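Local coordinates for 3-methylornithine synthase (Methanosarcina barkeri, PDB 3T7V), which catalyses the radical-based isomerisation of L-lysine to (3R)-3-methyl-D-ornithine, a step in the biosynthesis of pyrrolysine, at residues F108-L113 against P142-P147; F60-I65 against I296-L301; L131-K136 against R159-N164. All coordinates share one frame; numbering follows the deposited sequence.

Contact 1: residues F108-L113 against P142-P147; sequences FHMVDL and PIMISP. With MD0 (5-amino-D-isoleucine), chain D.
Asp112 carries its CG anti to the backbone N (chi1 178°), while Ser146 turns its OG to lie beside its own backbone N (chi1 -54°); the carboxylate and the hydroxyl thus meet from adjacent strands. Ser146 OG donates to Asp112 OD1 at 2.8 Å, reaching it on the syn side and 16° out of the carboxylate plane. The terminal amine of bound 5-amino-D-isoleucine closes a triangle with the pair: NE donates to Asp112 OD2 at 2.9 Å and to Ser146 OG, also at 2.9 Å. The serine hydroxyl therefore gives one bond and accepts another, which limits its rotation, and Thr114 adds weak bonds to both OG and OD1. Beside this group, Met144 SD packs 3.5 Å from Asp112 OD2. Met110 continues the same face, its SD 3.9 Å from Met144 CB and its end methyl against that of Met144. On the other face Ile143 bridges two neighbours, CG1 touching Val111 CG2 and CG2 lying 3.7 Å from Leu113 CD1, under helix 126-139. Four backbone bonds zip the strands in parallel: Val111 N to Pro142 O, Met144 N to Val111 O, Leu113 N to Met144 O and Ser146 N to Leu113 O. Two adjacent parallel strands, linked by a crossover that includes helix 126-139, form a beta-alpha-beta unit of the radical SAM TIM barrel, with substrate-binding side chains facing its interior.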
loop_
_atom_site.group_PDB
_atom_site.type_symbol
_atom_site.label_atom_id
_atom_site.label_comp_id
_atom_site.label_asym_id
_atom_site.label_seq_id
_atom_site.Cartn_x
_atom_site.Cartn_y
_atom_site.Cartn_z
ATOM N N PHE A 108 16.316 3.575 -3.033
ATOM C CA PHE A 108 15.142 2.971 -2.366
ATOM C C PHE A 108 15.447 2.410 -0.963
ATOM O O PHE A 108 16.528 1.931 -0.658
ATOM C CB PHE A 108 14.581 1.795 -3.209
ATOM C CG PHE A 108 14.011 2.258 -4.511
ATOM C CD1 PHE A 108 12.750 2.871 -4.502
ATOM C CD2 PHE A 108 14.707 2.044 -5.728
ATOM C CE1 PHE A 108 12.156 3.263 -5.684
ATOM C CE2 PHE A 108 14.125 2.473 -6.923
ATOM C CZ PHE A 108 12.853 3.067 -6.899
ATOM N N HIS A 109 14.449 2.557 -0.083
ATOM C CA HIS A 109 14.496 1.930 1.248
ATOM C C HIS A 109 13.971 0.526 1.302
ATOM O O HIS A 109 14.385 -0.248 2.172
ATOM C CB HIS A 109 13.700 2.770 2.291
ATOM C CG HIS A 109 14.210 4.159 2.401
ATOM N ND1 HIS A 109 13.682 5.174 1.655
ATOM C CD2 HIS A 109 15.240 4.694 3.135
ATOM C CE1 HIS A 109 14.384 6.299 1.881
ATOM N NE2 HIS A 109 15.332 6.010 2.794
ATOM N N MET A 110 13.159 0.136 0.311
ATOM C CA MET A 110 12.504 -1.158 0.337
ATOM C C MET A 110 12.064 -1.433 -1.083
ATOM O O MET A 110 11.871 -0.475 -1.898
ATOM C CB MET A 110 11.292 -1.105 1.275
ATOM C CG MET A 110 10.589 -2.524 1.390
ATOM S SD MET A 110 9.629 -2.692 2.923
ATOM C CE MET A 110 8.456 -1.393 2.648
ATOM N N VAL A 111 11.911 -2.713 -1.430
ATOM C CA VAL A 111 11.276 -3.124 -2.708
ATOM C C VAL A 111 10.077 -3.994 -2.389
ATOM O O VAL A 111 10.167 -4.831 -1.480
ATOM C CB VAL A 111 12.277 -3.851 -3.613
ATOM C CG1 VAL A 111 13.401 -2.956 -4.019
ATOM C CG2 VAL A 111 12.824 -5.125 -2.992
ATOM N N ASP A 112 8.972 -3.740 -3.075
ATOM C CA ASP A 112 7.721 -4.565 -2.937
ATOM C C ASP A 112 7.532 -5.541 -4.063
ATOM O O ASP A 112 7.362 -5.067 -5.217
ATOM C CB ASP A 112 6.533 -3.608 -2.766
ATOM C CG ASP A 112 5.205 -4.267 -2.667
ATOM O OD1 ASP A 112 5.073 -5.524 -2.626
ATOM O OD2 ASP A 112 4.174 -3.505 -2.599
ATOM N N LEU A 113 7.746 -6.818 -3.804
ATOM C CA LEU A 113 7.631 -7.870 -4.867
ATOM C C LEU A 113 6.161 -8.339 -4.790
ATOM O O LEU A 113 5.723 -8.922 -3.783
ATOM C CB LEU A 113 8.542 -9.072 -4.523
ATOM C CG LEU A 113 10.017 -8.734 -4.439
ATOM C CD1 LEU A 113 10.748 -9.977 -3.977
ATOM C CD2 LEU A 113 10.461 -8.192 -5.784
ATOM N N PRO A 142 15.661 -4.273 2.395
ATOM C CA PRO A 142 14.364 -4.785 2.892
ATOM C C PRO A 142 13.396 -5.111 1.797
ATOM O O PRO A 142 13.332 -4.383 0.773
ATOM C CB PRO A 142 13.826 -3.605 3.728
ATOM C CG PRO A 142 15.122 -2.859 4.121
ATOM C CD PRO A 142 15.978 -2.946 2.893
ATOM N N ILE A 143 12.746 -6.230 1.946
ATOM C CA ILE A 143 11.786 -6.712 0.932
ATOM C C ILE A 143 10.405 -6.793 1.519
ATOM O O ILE A 143 10.185 -7.395 2.598
ATOM C CB ILE A 143 12.160 -8.142 0.428
ATOM C CG1 ILE A 143 13.428 -8.081 -0.378
ATOM C CG2 ILE A 143 11.032 -8.752 -0.461
ATOM C CD1 ILE A 143 13.855 -9.471 -0.850
ATOM N N MET A 144 9.455 -6.170 0.831
ATOM C CA MET A 144 8.028 -6.352 1.123
ATOM C C MET A 144 7.544 -7.378 0.107
ATOM O O MET A 144 7.923 -7.311 -1.069
ATOM C CB MET A 144 7.277 -5.030 0.899
ATOM C CG MET A 144 5.755 -5.220 0.883
ATOM S SD MET A 144 5.008 -3.528 0.786
ATOM C CE MET A 144 4.963 -3.205 2.479
ATOM N N ILE A 145 6.798 -8.354 0.545
ATOM C CA ILE A 145 6.127 -9.298 -0.386
ATOM C C ILE A 145 4.648 -9.062 -0.337
ATOM O O ILE A 145 4.036 -8.884 0.764
ATOM C CB ILE A 145 6.533 -10.767 -0.090
ATOM C CG1 ILE A 145 6.155 -11.192 1.330
ATOM C CG2 ILE A 145 7.974 -11.036 -0.497
ATOM C CD1 ILE A 145 6.295 -12.726 1.560
ATOM N N SER A 146 4.018 -9.131 -1.528
ATOM C CA SER A 146 2.562 -9.067 -1.639
ATOM C C SER A 146 2.168 -10.252 -2.532
ATOM O O SER A 146 1.949 -10.068 -3.730
ATOM C CB SER A 146 2.143 -7.731 -2.301
ATOM O OG SER A 146 2.693 -6.628 -1.630
ATOM N N PRO A 147 2.119 -11.460 -1.981
ATOM C CA PRO A 147 1.964 -12.657 -2.787
ATOM C C PRO A 147 0.546 -13.188 -2.798
ATOM O O PRO A 147 0.325 -14.296 -3.338
ATOM C CB PRO A 147 2.873 -13.645 -2.030
ATOM C CG PRO A 147 2.617 -13.292 -0.577
ATOM C CD PRO A 147 2.443 -11.763 -0.544
HETATM C C MD0 D . 1.102 0.601 -4.443
HETATM N N MD0 D . 0.822 -0.166 -6.730
HETATM O O MD0 D . 1.885 0.703 -3.476
HETATM C CA MD0 D . 1.262 -0.544 -5.391
HETATM C CB MD0 D . 0.455 -1.781 -4.891
HETATM C CD MD0 D . 0.764 -3.717 -3.204
HETATM N NE MD0 D . 1.440 -4.084 -1.967
HETATM C CG MD0 D . 1.094 -2.270 -3.559
HETATM C CG2 MD0 D . -1.056 -1.508 -4.676
HETATM O OXT MD0 D . 0.190 1.407 -4.663
#

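Contact 2: residues F60-I65 against I296-L301; sequences FLNCFI and IVTSIL. With MD0 (5-amino-D-isoleucine), chain D.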
loop_
_atom_site.group_PDB
_atom_site.type_symbol
_atom_site.label_atom_id
_atom_site.label_comp_id
_atom_site.label_asym_id
_atom_site.label_seq_id
_atom_site.Cartn_x
_atom_site.Cartn_y
_atom_site.Cartn_z
ATOM N N PHE A 60 10.254 7.927 3.240
ATOM C CA PHE A 60 10.753 6.619 2.805
ATOM C C PHE A 60 10.278 6.358 1.373
ATOM O O PHE A 60 9.254 6.930 0.947
ATOM C CB PHE A 60 10.246 5.515 3.761
ATOM C CG PHE A 60 10.678 5.700 5.181
ATOM C CD1 PHE A 60 12.022 5.685 5.484
ATOM C CD2 PHE A 60 9.744 5.914 6.176
ATOM C CE1 PHE A 60 12.437 5.903 6.830
ATOM C CE2 PHE A 60 10.139 6.044 7.532
ATOM C CZ PHE A 60 11.483 6.045 7.805
ATOM N N LEU A 61 11.009 5.539 0.630
ATOM C CA LEU A 61 10.777 5.306 -0.819
ATOM C C LEU A 61 10.718 3.799 -1.090
ATOM O O LEU A 61 11.660 3.063 -0.759
ATOM C CB LEU A 61 11.878 5.913 -1.655
ATOM C CG LEU A 61 12.105 7.386 -1.423
ATOM C CD1 LEU A 61 13.401 7.866 -2.116
ATOM C CD2 LEU A 61 10.898 8.182 -1.908
ATOM N N ASN A 62 9.613 3.312 -1.677
ATOM C CA ASN A 62 9.410 1.840 -1.903
ATOM C C ASN A 62 9.234 1.621 -3.387
ATOM O O ASN A 62 8.332 2.241 -4.036
ATOM C CB ASN A 62 8.108 1.453 -1.165
ATOM C CG ASN A 62 7.895 -0.055 -1.015
ATOM O OD1 ASN A 62 8.767 -0.855 -1.226
ATOM N ND2 ASN A 62 6.688 -0.401 -0.521
ATOM N N CYS A 63 10.099 0.787 -3.943
ATOM C CA CYS A 63 9.922 0.414 -5.379
ATOM C C CYS A 63 8.900 -0.681 -5.525
ATOM O O CYS A 63 8.777 -1.524 -4.674
ATOM C CB CYS A 63 11.233 -0.093 -5.848
ATOM S SG CYS A 63 11.324 -0.442 -7.608
ATOM N N PHE A 64 8.126 -0.655 -6.569
ATOM C CA PHE A 64 7.086 -1.659 -6.781
ATOM C C PHE A 64 7.453 -2.513 -7.975
ATOM O O PHE A 64 7.577 -2.010 -9.118
ATOM C CB PHE A 64 5.788 -0.879 -7.091
ATOM C CG PHE A 64 4.605 -1.803 -7.309
ATOM C CD1 PHE A 64 4.204 -2.636 -6.263
ATOM C CD2 PHE A 64 3.921 -1.861 -8.517
ATOM C CE1 PHE A 64 3.136 -3.528 -6.403
ATOM C CE2 PHE A 64 2.834 -2.759 -8.670
ATOM C CZ PHE A 64 2.470 -3.575 -7.622
ATOM N N ILE A 65 7.577 -3.804 -7.755
ATOM C CA ILE A 65 7.899 -4.802 -8.813
ATOM C C ILE A 65 6.791 -5.811 -8.893
ATOM O O ILE A 65 6.717 -6.774 -8.088
ATOM C CB ILE A 65 9.227 -5.514 -8.541
ATOM C CG1 ILE A 65 10.395 -4.476 -8.382
ATOM C CG2 ILE A 65 9.541 -6.490 -9.707
ATOM C CD1 ILE A 65 11.714 -5.182 -8.058
ATOM N N ILE A 296 5.687 7.608 3.368
ATOM C CA ILE A 296 6.409 6.696 2.466
ATOM C C ILE A 296 5.769 6.777 1.098
ATOM O O ILE A 296 4.536 6.735 0.969
ATOM C CB ILE A 296 6.485 5.234 3.049
ATOM C CG1 ILE A 296 7.157 4.272 2.052
ATOM C CG2 ILE A 296 5.093 4.681 3.442
ATOM C CD1 ILE A 296 7.559 2.973 2.798
ATOM N N VAL A 297 6.558 6.832 0.068
ATOM C CA VAL A 297 6.045 6.961 -1.303
ATOM C C VAL A 297 6.184 5.538 -1.933
ATOM O O VAL A 297 7.223 4.898 -1.774
ATOM C CB VAL A 297 6.816 7.954 -2.152
ATOM C CG1 VAL A 297 6.250 8.063 -3.568
ATOM C CG2 VAL A 297 6.789 9.355 -1.521
ATOM N N THR A 298 5.048 5.056 -2.486
ATOM C CA THR A 298 5.017 3.709 -3.029
ATOM C C THR A 298 4.531 3.755 -4.473
ATOM O O THR A 298 4.109 4.792 -4.989
ATOM C CB THR A 298 4.076 2.797 -2.205
ATOM O OG1 THR A 298 2.697 3.178 -2.419
ATOM C CG2 THR A 298 4.425 2.820 -0.687
ATOM N N SER A 299 4.659 2.596 -5.112
ATOM C CA SER A 299 4.273 2.461 -6.530
ATOM C C SER A 299 5.240 3.240 -7.431
ATOM O O SER A 299 4.901 3.691 -8.532
ATOM C CB SER A 299 2.820 2.822 -6.846
ATOM O OG SER A 299 2.318 1.872 -7.869
ATOM N N ILE A 300 6.482 3.386 -6.938
ATOM C CA ILE A 300 7.576 3.943 -7.743
ATOM C C ILE A 300 8.065 2.778 -8.596
ATOM O O ILE A 300 8.334 1.702 -8.097
ATOM C CB ILE A 300 8.714 4.447 -6.837
ATOM C CG1 ILE A 300 8.151 5.445 -5.796
ATOM C CG2 ILE A 300 9.788 5.050 -7.738
ATOM C CD1 ILE A 300 9.244 5.913 -4.830
ATOM N N LEU A 301 8.210 2.976 -9.891
ATOM C CA LEU A 301 8.681 1.877 -10.724
ATOM C C LEU A 301 10.161 1.939 -10.960
ATOM O O LEU A 301 10.774 3.028 -10.916
ATOM C CB LEU A 301 7.983 1.939 -12.082
ATOM C CG LEU A 301 6.455 1.731 -11.975
ATOM C CD1 LEU A 301 5.744 1.845 -13.328
ATOM C CD2 LEU A 301 6.045 0.381 -11.393
HETATM C C MD0 D . 1.102 0.601 -4.443
HETATM N N MD0 D . 0.822 -0.166 -6.730
HETATM O O MD0 D . 1.885 0.703 -3.476
HETATM C CA MD0 D . 1.262 -0.544 -5.391
HETATM C CB MD0 D . 0.455 -1.781 -4.891
HETATM C CD MD0 D . 0.764 -3.717 -3.204
HETATM N NE MD0 D . 1.440 -4.084 -1.967
HETATM C CG MD0 D . 1.094 -2.270 -3.559
HETATM C CG2 MD0 D . -1.056 -1.508 -4.676
HETATM O OXT MD0 D . 0.190 1.407 -4.663
HETATM O O HOH W 1 5.778 0.250 -3.899
#
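Between the pairs Leu61-Val297 and Cys63-Ile300 the two parallel strands slip by one residue, a beta bulge in which 296-301 carries the extra residue. Ser299 takes a left-handed backbone conformation there (phi 69°, psi 27°), and its N stands 3.8 Å from Asn62 O. A water mediates instead: it accepts from Ser299 N at 2.9 Å and donates a weak bond to Asn62 O. Direct pairing persists around the bulge, with Val297 N bonded to Phe60 O, Asn62 N to Val297 O and, beyond it, Phe64 N to Ile300 O.

The irregular strand presents two consecutive hydroxyls to bound 5-amino-D-isoleucine. Thr298 OG1, placed between its backbone N and carbonyl carbon, donates to the ligand carboxylate O at 2.8 Å; Ser299 OG accepts from the ligand N at 2.8 Å. Across from them, Phe64 sets its CG anti to the backbone N (chi1 -179°), and its ring lies against the ligand: the ligand CA sits over one face, offset toward the rim, and the ligand CB is 3.5 Å from Phe64 CE1. Leu301 CD2 meets the edge of the same ring, 4.2 Å from Phe64 CD2. Leu61 reaches from the opposite side of the sheet, its CD2 alongside Val297 CB and 4.1 Å from Ile300 CD1. Near the start of the pairing, Phe60 CB rests 3.7 Å from Ile296 CG1.

The contact joins the first and last strands of the TIM barrel. Strand 58-68 pairs on its other edge with strand 110-115, strand 296-300 pairs on its other edge with strand 275-277, and helix 278-291 packs over Val297 and Ile300.

Contact 3: residues L131-K136 against R159-N164; sequences LVQIVK and REKGAN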
loop_
_atom_site.group_PDB
_atom_site.type_symbol
_atom_site.label_atom_id
_atom_site.label_comp_id
_atom_site.label_asym_id
_atom_site.label_seq_id
_atom_site.Cartn_x
_atom_site.Cartn_y
_atom_site.Cartn_z
ATOM N N LEU A 131 12.583 -17.019 -5.738
ATOM C CA LEU A 131 12.533 -15.616 -6.239
ATOM C C LEU A 131 12.902 -14.633 -5.085
ATOM O O LEU A 131 13.730 -13.683 -5.269
ATOM C CB LEU A 131 11.140 -15.268 -6.855
ATOM C CG LEU A 131 11.030 -13.880 -7.472
ATOM C CD1 LEU A 131 9.772 -13.986 -8.377
ATOM C CD2 LEU A 131 10.821 -12.882 -6.401
ATOM N N VAL A 132 12.339 -14.788 -3.914
ATOM C CA VAL A 132 12.752 -13.896 -2.834
ATOM C C VAL A 132 14.243 -14.011 -2.510
ATOM O O VAL A 132 14.913 -12.974 -2.337
ATOM C CB VAL A 132 11.916 -14.251 -1.555
ATOM C CG1 VAL A 132 12.397 -13.442 -0.336
ATOM C CG2 VAL A 132 10.420 -13.953 -1.795
ATOM N N GLN A 133 14.779 -15.233 -2.525
ATOM C CA GLN A 133 16.205 -15.427 -2.232
ATOM C C GLN A 133 17.035 -14.673 -3.271
ATOM O O GLN A 133 18.001 -14.002 -2.915
ATOM C CB GLN A 133 16.518 -16.915 -2.280
ATOM C CG GLN A 133 18.029 -17.196 -2.056
ATOM C CD GLN A 133 18.379 -18.662 -2.134
ATOM O OE1 GLN A 133 17.533 -19.505 -2.092
ATOM N NE2 GLN A 133 19.644 -18.961 -2.331
ATOM N N ILE A 134 16.712 -14.769 -4.557
ATOM C CA ILE A 134 17.491 -14.111 -5.608
ATOM C C ILE A 134 17.425 -12.646 -5.481
ATOM O O ILE A 134 18.469 -11.961 -5.590
ATOM C CB ILE A 134 17.055 -14.606 -7.023
ATOM C CG1 ILE A 134 17.534 -16.052 -7.208
ATOM C CG2 ILE A 134 17.603 -13.690 -8.114
ATOM C CD1 ILE A 134 16.853 -16.771 -8.330
ATOM N N VAL A 135 16.226 -12.091 -5.276
ATOM C CA VAL A 135 16.163 -10.650 -5.105
ATOM C C VAL A 135 16.926 -10.160 -3.853
ATOM O O VAL A 135 17.604 -9.116 -3.881
ATOM C CB VAL A 135 14.670 -10.192 -5.030
ATOM C CG1 VAL A 135 14.603 -8.681 -4.720
ATOM C CG2 VAL A 135 13.973 -10.532 -6.391
ATOM N N LYS A 136 16.859 -10.887 -2.731
ATOM C CA LYS A 136 17.567 -10.470 -1.510
ATOM C C LYS A 136 19.079 -10.542 -1.798
ATOM O O LYS A 136 19.834 -9.659 -1.376
ATOM C CB LYS A 136 17.193 -11.373 -0.354
ATOM C CG LYS A 136 17.642 -10.820 0.993
ATOM C CD LYS A 136 16.723 -9.680 1.400
ATOM C CE LYS A 136 17.106 -9.252 2.776
ATOM N NZ LYS A 136 16.056 -8.238 3.251
ATOM N N ARG A 159 10.456 -15.732 4.845
ATOM C CA ARG A 159 11.079 -14.978 5.957
ATOM C C ARG A 159 12.540 -15.376 6.102
ATOM O O ARG A 159 13.445 -14.537 6.207
ATOM C CB ARG A 159 10.289 -15.188 7.230
ATOM C CG ARG A 159 10.917 -14.458 8.440
ATOM C CD ARG A 159 10.923 -12.955 8.305
ATOM N NE ARG A 159 11.543 -12.372 9.473
ATOM C CZ ARG A 159 11.855 -11.085 9.572
ATOM N NH1 ARG A 159 11.527 -10.232 8.599
ATOM N NH2 ARG A 159 12.373 -10.651 10.698
ATOM N N GLU A 160 12.791 -16.677 6.047
ATOM C CA GLU A 160 14.184 -17.172 6.186
ATOM C C GLU A 160 15.105 -16.718 5.034
ATOM O O GLU A 160 16.294 -16.494 5.256
ATOM C CB GLU A 160 14.125 -18.704 6.343
ATOM C CG GLU A 160 15.463 -19.303 6.760
ATOM C CD GLU A 160 16.060 -18.866 8.126
ATOM O OE1 GLU A 160 15.386 -18.459 9.140
ATOM O OE2 GLU A 160 17.286 -19.015 8.179
ATOM N N LYS A 161 14.519 -16.474 3.833
ATOM C CA LYS A 161 15.258 -15.949 2.682
ATOM C C LYS A 161 15.420 -14.423 2.640
ATOM O O LYS A 161 16.055 -13.912 1.762
ATOM C CB LYS A 161 14.677 -16.396 1.327
ATOM C CG LYS A 161 14.651 -17.899 1.153
ATOM C CD LYS A 161 16.032 -18.511 1.267
ATOM C CE LYS A 161 15.984 -19.893 0.597
ATOM N NZ LYS A 161 17.281 -20.579 0.696
ATOM N N GLY A 162 14.750 -13.728 3.562
ATOM C CA GLY A 162 14.975 -12.275 3.761
ATOM C C GLY A 162 13.771 -11.397 3.510
ATOM O O GLY A 162 13.896 -10.167 3.522
ATOM N N ALA A 163 12.587 -11.965 3.402
ATOM C CA ALA A 163 11.417 -11.091 3.344
ATOM C C ALA A 163 11.191 -10.387 4.704
ATOM O O ALA A 163 11.271 -11.004 5.753
ATOM C CB ALA A 163 10.184 -11.912 2.940
ATOM N N ASN A 164 10.966 -9.076 4.656
ATOM C CA ASN A 164 10.789 -8.279 5.850
ATOM C C ASN A 164 9.343 -7.838 6.114
ATOM O O ASN A 164 9.005 -7.648 7.302
ATOM C CB ASN A 164 11.619 -6.985 5.726
ATOM C CG ASN A 164 13.087 -7.279 5.687
ATOM O OD1 ASN A 164 13.707 -7.527 6.754
ATOM N ND2 ASN A 164 13.602 -7.368 4.524
#
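Lys136 reaches from helix 126-139 across the turn at Gly162. Its CB lies 3.5 Å from Lys161 O, and CG remains beside that carbonyl while approaching Gly162 CA. A bend at chi2 (75°) then turns CD toward the glycine, and CE passes 3.4 Å from Gly162 O. At the tip, NZ donates to Gly162 O at 2.9 Å, in the carbonyl plane and on a lone pair; a second bond runs from NZ to Leu141 O. Gly162 is the first residue to leave helical backbone angles after the helix that begins at 152, in a Schellman motif with positive phi (118°), where a CB would jam against the preceding carbonyl O and run into Lys136 CG. This turn leads into strand 163-167, so the contact sets an outer helix of the TIM barrel against an alpha-to-beta junction. An alanine in place of Lys136 would probably leave the carbonyls of Gly162 and Leu141 without their shared ammonium partner. One turn earlier, Val132 CG1 packs 4.2 Å from Ala163 CB. Gln133 and Lys161 cross obliquely, Gln133 CB against CG and CD of the lysine, whose NZ makes a weak hydrogen bond to Gln133 OE1 at 3.0 Å, while Gln133 NE2 turns to Glu137.

All three contacts reach one parallel barrel sheet. In chain order come 60-65, 108-113, 131-136, 142-147, 159-164 and 296-301, so the long-range pairing of contact 2 encloses the other two, while the segments of contacts 1 and 3 alternate. Contacts 1 and 2 have centres about 9 Å apart, meet where strand 58-68 of contact 2 pairs with strand 110-115 of contact 1, and hold the ligand between them from its two ends. The centre of contact 3 lies about 10 Å from that of contact 1, and the two touch; contact 3 is on the outer layer and connects through strands 143-146 and 163-167. Contacts 2 and 3, about 18 Å apart between centres, do not touch. The series thus runs from substrate pocket to helical shell.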